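Type VI secretion system component (Escherichia coli O6, PDB 2P5Z) is a component of the type VI secretion system, structurally similar to the T4 phage tail proteins gp27 and gp5, and probably serves in a phage-tail-like injection apparatus. Local coordinates at residues 165-170 and 385-390; 455-458 and 462-465. One frame throughout, in Å; residues are numbered along the deposited sequence.

Contact 1. Residues 165-170 and 385-390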
loop_
_atom_site.group_PDB
_atom_site.type_symbol
_atom_site.label_atom_id
_atom_site.label_comp_id
_atom_site.label_asym_id
_atom_site.label_seq_id
_atom_site.Cartn_x
_atom_site.Cartn_y
_atom_site.Cartn_z
ATOM N N MET A 165 19.312 16.701 4.234
ATOM C CA MET A 165 18.028 17.265 3.811
ATOM C C MET A 165 16.790 16.547 4.407
ATOM O O MET A 165 16.698 15.315 4.397
ATOM C CB MET A 165 17.928 17.225 2.283
ATOM C CG MET A 165 16.995 18.278 1.722
ATOM S SD MET A 165 16.700 18.175 -0.057
ATOM C CE MET A 165 16.635 19.904 -0.388
ATOM N N GLN A 166 15.845 17.331 4.907
ATOM C CA GLN A 166 14.504 16.848 5.219
ATOM C C GLN A 166 13.566 17.421 4.159
ATOM O O GLN A 166 13.359 18.631 4.089
ATOM C CB GLN A 166 14.073 17.317 6.615
ATOM C CG GLN A 166 12.595 17.129 6.944
ATOM C CD GLN A 166 12.247 17.477 8.393
ATOM O OE1 GLN A 166 13.078 17.994 9.145
ATOM N NE2 GLN A 166 11.007 17.202 8.782
ATOM N N TYR A 167 13.021 16.561 3.309
ATOM C CA TYR A 167 12.089 17.022 2.283
ATOM C C TYR A 167 10.867 16.095 2.220
ATOM O O TYR A 167 11.013 14.879 2.066
ATOM C CB TYR A 167 12.795 17.125 0.921
ATOM C CG TYR A 167 11.935 17.683 -0.201
ATOM C CD1 TYR A 167 11.204 16.841 -1.056
ATOM C CD2 TYR A 167 11.835 19.044 -0.398
ATOM C CE1 TYR A 167 10.414 17.353 -2.072
ATOM C CE2 TYR A 167 11.041 19.569 -1.406
ATOM C CZ TYR A 167 10.344 18.725 -2.247
ATOM O OH TYR A 167 9.570 19.277 -3.251
ATOM N N GLY A 168 9.676 16.686 2.321
ATOM C CA GLY A 168 8.401 15.944 2.290
ATOM C C GLY A 168 8.286 14.843 3.340
ATOM O O GLY A 168 7.887 13.729 3.033
ATOM N N GLU A 169 8.686 15.152 4.567
ATOM C CA GLU A 169 8.747 14.190 5.649
ATOM C C GLU A 169 8.314 14.925 6.908
ATOM O O GLU A 169 8.782 16.034 7.178
ATOM C CB GLU A 169 10.178 13.681 5.855
ATOM C CG GLU A 169 10.661 12.562 4.930
ATOM C CD GLU A 169 12.127 12.170 5.207
ATOM O OE1 GLU A 169 13.000 13.062 5.265
ATOM O OE2 GLU A 169 12.428 10.971 5.367
ATOM N N ASP A 170 7.416 14.331 7.681
ATOM C CA ASP A 170 7.065 14.911 8.966
ATOM C C ASP A 170 8.257 14.700 9.895
ATOM O O ASP A 170 9.133 13.861 9.617
ATOM C CB ASP A 170 5.792 14.268 9.533
ATOM C CG ASP A 170 5.924 12.757 9.694
ATOM O OD1 ASP A 170 6.324 12.295 10.780
ATOM O OD2 ASP A 170 5.689 12.025 8.714
ATOM N N GLY A 385 12.054 14.473 -10.423
ATOM C CA GLY A 385 12.039 15.858 -10.865
ATOM C C GLY A 385 13.106 16.719 -10.207
ATOM O O GLY A 385 14.021 16.234 -9.530
ATOM N N THR A 386 12.951 18.018 -10.373
ATOM C CA THR A 386 14.013 18.939 -10.072
ATOM C C THR A 386 13.543 20.028 -9.105
ATOM O O THR A 386 12.355 20.358 -9.053
ATOM C CB THR A 386 14.541 19.530 -11.389
ATOM O OG1 THR A 386 15.921 19.847 -11.235
ATOM C CG2 THR A 386 13.770 20.765 -11.799
ATOM N N LEU A 387 14.453 20.570 -8.305
ATOM C CA LEU A 387 14.071 21.689 -7.431
ATOM C C LEU A 387 14.654 23.003 -7.937
ATOM O O LEU A 387 15.844 23.073 -8.258
ATOM C CB LEU A 387 14.507 21.457 -5.984
ATOM C CG LEU A 387 13.871 20.294 -5.240
ATOM C CD1 LEU A 387 14.426 20.257 -3.832
ATOM C CD2 LEU A 387 12.358 20.463 -5.250
ATOM N N PRO A 388 13.820 24.044 -8.016
ATOM C CA PRO A 388 14.341 25.353 -8.386
ATOM C C PRO A 388 15.156 25.950 -7.242
ATOM O O PRO A 388 14.819 25.760 -6.069
ATOM C CB PRO A 388 13.081 26.182 -8.628
ATOM C CG PRO A 388 12.024 25.534 -7.792
ATOM C CD PRO A 388 12.367 24.063 -7.759
ATOM N N ALA A 389 16.245 26.630 -7.578
ATOM C CA ALA A 389 16.993 27.354 -6.572
ATOM C C ALA A 389 17.510 28.669 -7.134
ATOM O O ALA A 389 17.552 28.853 -8.348
ATOM C CB ALA A 389 18.119 26.519 -6.068
ATOM N N ARG A 390 17.888 29.578 -6.243
ATOM C CA ARG A 390 18.536 30.822 -6.628
ATOM C C ARG A 390 19.951 30.818 -6.118
ATOM O O ARG A 390 20.165 30.588 -4.930
ATOM C CB ARG A 390 17.806 32.020 -6.036
ATOM C CG ARG A 390 16.582 32.417 -6.805
ATOM C CD ARG A 390 16.341 33.908 -6.697
ATOM N NE ARG A 390 15.291 34.333 -7.619
ATOM C CZ ARG A 390 14.001 34.408 -7.301
ATOM N NH1 ARG A 390 13.599 34.088 -6.075
ATOM N NH2 ARG A 390 13.111 34.804 -8.206
#

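Contact 2. Residues 455-458 and 462-465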
loop_
_atom_site.group_PDB
_atom_site.type_symbol
_atom_site.label_atom_id
_atom_site.label_comp_id
_atom_site.label_asym_id
_atom_site.label_seq_id
_atom_site.Cartn_x
_atom_site.Cartn_y
_atom_site.Cartn_z
ATOM N N ALA A 455 18.990 18.679 -9.186
ATOM C CA ALA A 455 18.658 17.292 -9.421
ATOM C C ALA A 455 19.392 16.431 -8.405
ATOM O O ALA A 455 20.296 16.892 -7.729
ATOM C CB ALA A 455 19.036 16.877 -10.840
ATOM N N PHE A 456 18.997 15.165 -8.309
ATOM C CA PHE A 456 19.441 14.314 -7.220
ATOM C C PHE A 456 19.843 12.976 -7.755
ATOM O O PHE A 456 19.054 12.297 -8.416
ATOM C CB PHE A 456 18.327 14.163 -6.188
ATOM C CG PHE A 456 17.947 15.456 -5.524
ATOM C CD1 PHE A 456 18.638 15.899 -4.425
ATOM C CD2 PHE A 456 16.927 16.240 -6.032
ATOM C CE1 PHE A 456 18.301 17.082 -3.815
ATOM C CE2 PHE A 456 16.594 17.433 -5.428
ATOM C CZ PHE A 456 17.287 17.853 -4.312
ATOM N N GLU A 457 21.081 12.611 -7.476
ATOM C CA GLU A 457 21.656 11.412 -8.032
ATOM C C GLU A 457 20.974 10.187 -7.409
ATOM O O GLU A 457 20.906 10.066 -6.187
ATOM C CB GLU A 457 23.152 11.428 -7.770
ATOM C CG GLU A 457 23.907 10.375 -8.486
ATOM C CD GLU A 457 25.389 10.575 -8.360
ATOM O OE1 GLU A 457 25.922 10.448 -7.233
ATOM O OE2 GLU A 457 26.020 10.864 -9.394
ATOM N N GLU A 458 20.471 9.305 -8.274
ATOM C CA GLU A 458 19.517 8.208 -7.955
ATOM C C GLU A 458 18.369 8.512 -6.975
ATOM O O GLU A 458 18.001 7.670 -6.177
ATOM C CB GLU A 458 20.207 6.857 -7.665
ATOM C CG GLU A 458 21.347 6.852 -6.647
ATOM C CD GLU A 458 22.303 5.690 -6.854
ATOM O OE1 GLU A 458 21.823 4.533 -6.934
ATOM O OE2 GLU A 458 23.532 5.931 -6.935
ATOM N N ASP A 462 20.328 13.523 -0.455
ATOM C CA ASP A 462 21.649 13.939 -0.002
ATOM C C ASP A 462 22.718 13.826 -1.096
ATOM O O ASP A 462 23.919 13.784 -0.820
ATOM C CB ASP A 462 22.051 13.180 1.262
ATOM C CG ASP A 462 21.127 13.485 2.447
ATOM O OD1 ASP A 462 20.661 14.652 2.596
ATOM O OD2 ASP A 462 20.858 12.536 3.227
ATOM N N ARG A 463 22.277 13.795 -2.348
ATOM C CA ARG A 463 23.210 13.882 -3.460
ATOM C C ARG A 463 22.781 14.919 -4.490
ATOM O O ARG A 463 22.529 14.568 -5.643
ATOM C CB ARG A 463 23.323 12.537 -4.160
ATOM C CG ARG A 463 24.073 11.459 -3.428
ATOM C CD ARG A 463 24.044 10.255 -4.327
ATOM N NE ARG A 463 24.935 9.181 -3.922
ATOM C CZ ARG A 463 25.170 8.102 -4.668
ATOM N NH1 ARG A 463 24.590 7.970 -5.854
ATOM N NH2 ARG A 463 25.989 7.156 -4.227
ATOM N N PRO A 464 22.713 16.203 -4.097
ATOM C CA PRO A 464 22.192 17.140 -5.070
ATOM C C PRO A 464 23.260 17.699 -6.013
ATOM O O PRO A 464 24.443 17.788 -5.657
ATOM C CB PRO A 464 21.638 18.258 -4.195
ATOM C CG PRO A 464 22.476 18.226 -2.979
ATOM C CD PRO A 464 23.083 16.878 -2.843
ATOM N N TYR A 465 22.832 18.082 -7.209
ATOM C CA TYR A 465 23.713 18.742 -8.145
ATOM C C TYR A 465 22.905 19.690 -9.013
ATOM O O TYR A 465 21.675 19.598 -9.056
ATOM C CB TYR A 465 24.526 17.739 -8.979
ATOM C CG TYR A 465 23.717 16.917 -9.943
ATOM C CD1 TYR A 465 23.218 15.665 -9.572
ATOM C CD2 TYR A 465 23.460 17.376 -11.238
ATOM C CE1 TYR A 465 22.467 14.908 -10.464
ATOM C CE2 TYR A 465 22.712 16.629 -12.132
ATOM C CZ TYR A 465 22.222 15.395 -11.740
ATOM O OH TYR A 465 21.475 14.668 -12.632
#

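Contact 1. Residues 165-170 and 385-390
Met165 and Tyr167 both hold CG anti to the backbone N (chi1 -155° and -176°), and these torsions send the thioether and the phenol to Leu387, whose own CG stands anti to its carbonyl carbon (chi1 -65°). The contact is a small apolar junction between the phage-hub-like part of the chain, at the end of strand 161-166, and the first strand, 387-391, of the OB domain; the two probably correspond to gp27 and gp5. One leucine serves both partners, a methyl for each. Met165, bent at chi3, meets it tip to tip, CE lying 4.1 Å from Leu387 CD1. Tyr167 and Leu387 instead run past one another head to tail; Leu387 CD2 lies obliquely to the ring, 3.6 Å from Tyr167 OH and 4.0 Å from Tyr167 CZ. No hydrogen bond crosses, and the interface is slight, 116 Å² in all. Phe456 also packs on Leu387, Met165 also touches Trp420 and Ile125, and Glu458 of a second subunit reaches Leu387 as well. Beyond the junction the chain turns through Gly168 into helix 171-182, where Asp170 is the N-cap. Across this turn Gln166 NE2, which also bonds Asp171 OD1, donates to Glu169 O at 3.0 Å, from above the carbonyl plane.

Contact 2. Residues 455-458 and 462-465
Backbone hydrogen bonds make Ala455 and Tyr465 an antiparallel hydrogen-bonded pair in a beta hairpin of the OB domain: Ala455 N donates to Tyr465 O and Tyr465 N to Ala455 O, both at 2.8 Å. Toward the turn, Glu457 N bonds to Arg463 O at 3.0 Å. Apolar contacts fall on two faces. With Tyr465 CG between its backbone N and carbonyl carbon (chi1 68°), the phenol folds back over the neighbouring strand, and Ala455 CB makes a CH-pi contact over one face, 4.0 Å from the ring centroid. On the face of Phe456 and Pro464, a non-hydrogen-bonded pair, Phe456 CE1 meets Pro464 CB at 3.6 Å. Charge pairing gathers at Arg463 NH1. Glu457 OE1 lies over one guanidinium face, 3.1 Å from Arg463 NH1, an ionic contact to which no N-H points; Glu458 OE2 comes at the edge in a salt bridge with a weak, bent hydrogen bond. The other Glu457 oxygen, OE2, pairs with Lys470 of a third subunit. In the five-stranded OB barrel, strand 451-456 lies between 387-391 and 464-469, an outermost strand within this chain, and Pro464 meets Leu427 and Val429 of strand 426-429, the other end strand, as fits a closed barrel.

Overall arrangement
The two contacts lie about 11 Å apart between centres and follow one another along the chain, contact 1 joining hub to OB domain and contact 2 closing a hairpin within the latter. Strands 387-391 and 451-456 are sheet neighbours, which brings Leu387 CD1 to 3.8 Å from Phe456 CZ. A probable hydrogen bond of 2.9 Å from Met165 N to Asp462 OD1 ties the hub strand to the loop before strand 464-469, and Asp462 also has a salt bridge to Arg380. Between subunits the same regions meet again: Thr386, Leu387 and Pro388 of one copy pack on Tyr465, Glu458 and Glu457 of another, respectively, so both contacts contribute to the three-chain assembly.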